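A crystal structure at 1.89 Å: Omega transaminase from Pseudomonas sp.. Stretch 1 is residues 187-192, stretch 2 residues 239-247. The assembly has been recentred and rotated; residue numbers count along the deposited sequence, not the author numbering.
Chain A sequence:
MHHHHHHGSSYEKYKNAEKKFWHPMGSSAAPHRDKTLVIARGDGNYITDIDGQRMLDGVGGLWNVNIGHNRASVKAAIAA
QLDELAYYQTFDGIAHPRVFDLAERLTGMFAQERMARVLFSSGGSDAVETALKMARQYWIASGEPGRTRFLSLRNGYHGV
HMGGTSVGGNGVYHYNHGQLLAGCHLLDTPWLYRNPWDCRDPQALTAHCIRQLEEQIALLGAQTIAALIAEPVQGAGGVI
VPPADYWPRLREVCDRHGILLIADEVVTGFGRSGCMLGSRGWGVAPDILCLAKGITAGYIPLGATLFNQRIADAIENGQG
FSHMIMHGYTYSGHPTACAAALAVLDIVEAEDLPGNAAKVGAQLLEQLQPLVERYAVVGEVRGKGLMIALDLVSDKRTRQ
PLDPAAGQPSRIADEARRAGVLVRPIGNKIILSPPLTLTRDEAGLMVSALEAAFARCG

Stretch 1 (187-192) LDTPWL
Stretch 2, residues 239-247: VIVPPADYW

Two segments can be held together without a single direct hydrogen bond, provided that ring faces meet saturated carbon and that water takes up the carbonyl groups left over. Residues 187-192 and 239-247 of this omega transaminase are a compact example: they bury 390 Å² between them, both sides summed, and no hydrogen bond passes directly from one to the other.

The backbones set the register. In the first stretch L187 to T189 are extended (phi/psi -114/154, -69/152, -98/145), P190 makes a tight turn at -74/77, and W191 is extended again at -109/111; L192 then turns to -68/-36. A weak hydrogen bond from W191 N to T189 O, 2.7 Å, accompanies the turn at P190. In the second stretch V239 adopts 52/65, I240 and V241 are extended at -93/112 and -92/114, and P242 and P243 continue at -69/158 and -60/157. A244 and D245 (-66/-30 and -88/-3) lead into the helix that begins at Y246 (-67/-54) and runs on through W247, and Y246 N donates to P243 O at 3.1 Å across this turn. The CA atoms of P190 and P242 lie 5.5 Å apart and those of W191 and I240 6.2 Å, so residue numbers rise on one chain as they fall on the other, but the chains cross rather than lie side by side.

Two CH-pi contacts form the heart of the interface. P190, its ring puckered C-gamma endo and its CA-to-CB bond directed toward the other stretch, places CG 3.5 Å from the centroid of the Y246 ring and only 6° off the normal. Y246 presents that face with chi1 t (178°) and chi2 70°. Proline suits the site because its compact, rigid ring can lay a CH group against an aromatic face. In the second contact the roles are exchanged: W191, chi1 t (-172°) and chi2 11°, supplies the face, and I240 CG1 stands 3.8 Å from the centroid of its five-membered ring, 4° off the normal. I240 points toward stretch 1 with chi1 m (-60°) and chi2 t (155°); its other branch also packs, CG2 lying 3.8 Å from W191 CD1 and 4.1 Å from T189 OG1.

Apolar packing extends the proline contact. P190 CG is 3.9 Å from P242 CB, and P190 CB is 3.6 Å from P243 CD, so three proline rings and the tyrosine crowd together. P242 is C-gamma endo and P243 C-gamma exo. All of these residues are buried, and prolines tolerate such a place well because they bring no amide hydrogen that needs a partner. V241 points its side chain away, leaving its carbonyl to face the first stretch.

Water completes the junction. P190 O and V241 O, 4.2 Å apart, cannot bond to each other, since both are acceptors; one water donates to P190 O at 2.9 Å and to V241 O at 2.7 Å, while accepting from L192 N at 3.1 Å. A second water donates to D188 O at 2.7 Å and is hydrogen-bonded to Y246 OH, also at 2.7 Å, tying the tyrosine's polar end to the backbone.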

# COMPACT_ATOMS: atom_id res chain seq x y z
N LEU A 187 10.30 -11.84 10.65
CA LEU A 187 11.57 -12.35 11.13
C LEU A 187 11.42 -13.85 11.37
O LEU A 187 10.32 -14.34 11.60
CB LEU A 187 11.98 -11.64 12.42
CG LEU A 187 11.93 -10.11 12.34
CD1 LEU A 187 11.89 -9.49 13.71
CD2 LEU A 187 13.14 -9.61 11.57
N ASP A 188 12.53 -14.58 11.29
CA ASP A 188 12.47 -16.00 11.57
C ASP A 188 12.19 -16.24 13.05
O ASP A 188 12.51 -15.41 13.90
CB ASP A 188 13.76 -16.70 11.14
CG ASP A 188 13.80 -17.02 9.66
OD1 ASP A 188 12.96 -17.83 9.21
OD2 ASP A 188 14.66 -16.47 8.94
N THR A 189 11.58 -17.33 13.33
CA THR A 189 11.32 -17.53 14.75
C THR A 189 12.38 -18.45 15.35
O THR A 189 12.88 -19.35 14.67
CB THR A 189 9.93 -18.13 14.96
OG1 THR A 189 9.73 -18.41 16.35
CG2 THR A 189 9.75 -19.42 14.16
N PRO A 190 12.77 -18.24 16.61
CA PRO A 190 13.76 -19.14 17.23
C PRO A 190 13.17 -20.50 17.58
O PRO A 190 12.87 -20.80 18.74
CB PRO A 190 14.22 -18.35 18.47
CG PRO A 190 13.05 -17.50 18.80
CD PRO A 190 12.43 -17.11 17.50
N TRP A 191 13.01 -21.32 16.54
CA TRP A 191 12.33 -22.61 16.58
C TRP A 191 13.39 -23.69 16.42
O TRP A 191 14.01 -23.81 15.35
CB TRP A 191 11.28 -22.70 15.47
CG TRP A 191 10.37 -23.91 15.51
CD1 TRP A 191 10.24 -24.82 16.52
CD2 TRP A 191 9.47 -24.32 14.47
NE1 TRP A 191 9.30 -25.78 16.17
CE2 TRP A 191 8.82 -25.49 14.92
CE3 TRP A 191 9.15 -23.82 13.21
CZ2 TRP A 191 7.87 -26.17 14.15
CZ3 TRP A 191 8.21 -24.48 12.44
CH2 TRP A 191 7.58 -25.64 12.92
N LEU A 192 13.64 -24.46 17.49
CA LEU A 192 14.72 -25.43 17.46
C LEU A 192 14.43 -26.58 16.50
O LEU A 192 15.33 -27.08 15.81
CB LEU A 192 14.96 -25.98 18.87
CG LEU A 192 15.62 -25.08 19.91
CD1 LEU A 192 15.07 -25.41 21.29
CD2 LEU A 192 17.12 -25.28 19.86
N VAL A 239 2.99 -24.12 19.31
CA VAL A 239 3.60 -24.11 20.64
C VAL A 239 5.12 -24.07 20.49
O VAL A 239 5.83 -24.99 20.91
CB VAL A 239 3.15 -25.31 21.49
CG1 VAL A 239 3.62 -25.16 22.93
CG2 VAL A 239 1.63 -25.44 21.44
N ILE A 240 5.63 -22.98 19.93
CA ILE A 240 7.07 -22.79 19.79
C ILE A 240 7.56 -22.03 21.01
O ILE A 240 7.18 -20.87 21.22
CB ILE A 240 7.41 -22.05 18.49
CG1 ILE A 240 6.91 -22.87 17.29
CG2 ILE A 240 8.91 -21.81 18.40
CD1 ILE A 240 6.63 -22.05 16.06
N VAL A 241 8.35 -22.70 21.84
CA VAL A 241 8.91 -22.10 23.05
C VAL A 241 10.28 -21.53 22.66
O VAL A 241 11.19 -22.30 22.32
CB VAL A 241 9.05 -23.13 24.17
CG1 VAL A 241 9.49 -22.44 25.47
CG2 VAL A 241 7.74 -23.88 24.39
N PRO A 242 10.46 -20.20 22.69
CA PRO A 242 11.76 -19.64 22.33
C PRO A 242 12.79 -19.98 23.39
O PRO A 242 12.42 -20.31 24.53
CB PRO A 242 11.48 -18.13 22.29
CG PRO A 242 10.37 -17.94 23.22
CD PRO A 242 9.50 -19.16 23.07
N PRO A 243 14.07 -19.95 23.04
CA PRO A 243 15.12 -20.07 24.06
C PRO A 243 15.03 -18.95 25.10
O PRO A 243 14.46 -17.88 24.86
CB PRO A 243 16.41 -19.99 23.25
CG PRO A 243 16.02 -20.41 21.87
CD PRO A 243 14.63 -19.90 21.68
N ALA A 244 15.59 -19.23 26.27
CA ALA A 244 15.39 -18.36 27.42
C ALA A 244 16.00 -16.98 27.24
O ALA A 244 15.51 -16.01 27.82
CB ALA A 244 15.96 -19.02 28.67
N ASP A 245 17.09 -16.88 26.48
CA ASP A 245 17.73 -15.59 26.26
C ASP A 245 17.17 -14.82 25.07
O ASP A 245 17.61 -13.70 24.81
CB ASP A 245 19.24 -15.79 26.10
CG ASP A 245 19.59 -16.86 25.08
OD1 ASP A 245 18.70 -17.68 24.77
OD2 ASP A 245 20.74 -16.87 24.59
N TYR A 246 16.21 -15.39 24.33
CA TYR A 246 15.70 -14.71 23.14
C TYR A 246 14.93 -13.44 23.49
O TYR A 246 15.20 -12.37 22.92
CB TYR A 246 14.83 -15.65 22.31
CG TYR A 246 14.24 -14.96 21.10
CD1 TYR A 246 15.05 -14.59 20.03
CD2 TYR A 246 12.88 -14.69 21.02
CE1 TYR A 246 14.52 -13.97 18.91
CE2 TYR A 246 12.34 -14.06 19.90
CZ TYR A 246 13.17 -13.70 18.86
OH TYR A 246 12.64 -13.08 17.75
N TRP A 247 13.93 -13.53 24.37
CA TRP A 247 13.12 -12.36 24.67
C TRP A 247 13.91 -11.26 25.38
O TRP A 247 13.70 -10.08 25.08
CB TRP A 247 11.88 -12.75 25.49
CG TRP A 247 10.70 -13.06 24.60
CD1 TRP A 247 10.47 -14.22 23.92
CD2 TRP A 247 9.63 -12.17 24.25
NE1 TRP A 247 9.31 -14.12 23.19
CE2 TRP A 247 8.78 -12.87 23.37
CE3 TRP A 247 9.30 -10.86 24.60
CZ2 TRP A 247 7.61 -12.31 22.85
CZ3 TRP A 247 8.16 -10.30 24.08
CH2 TRP A 247 7.32 -11.02 23.21
O HOH W 1 13.85 -13.63 15.35
O HOH W 2 12.49 -23.33 20.19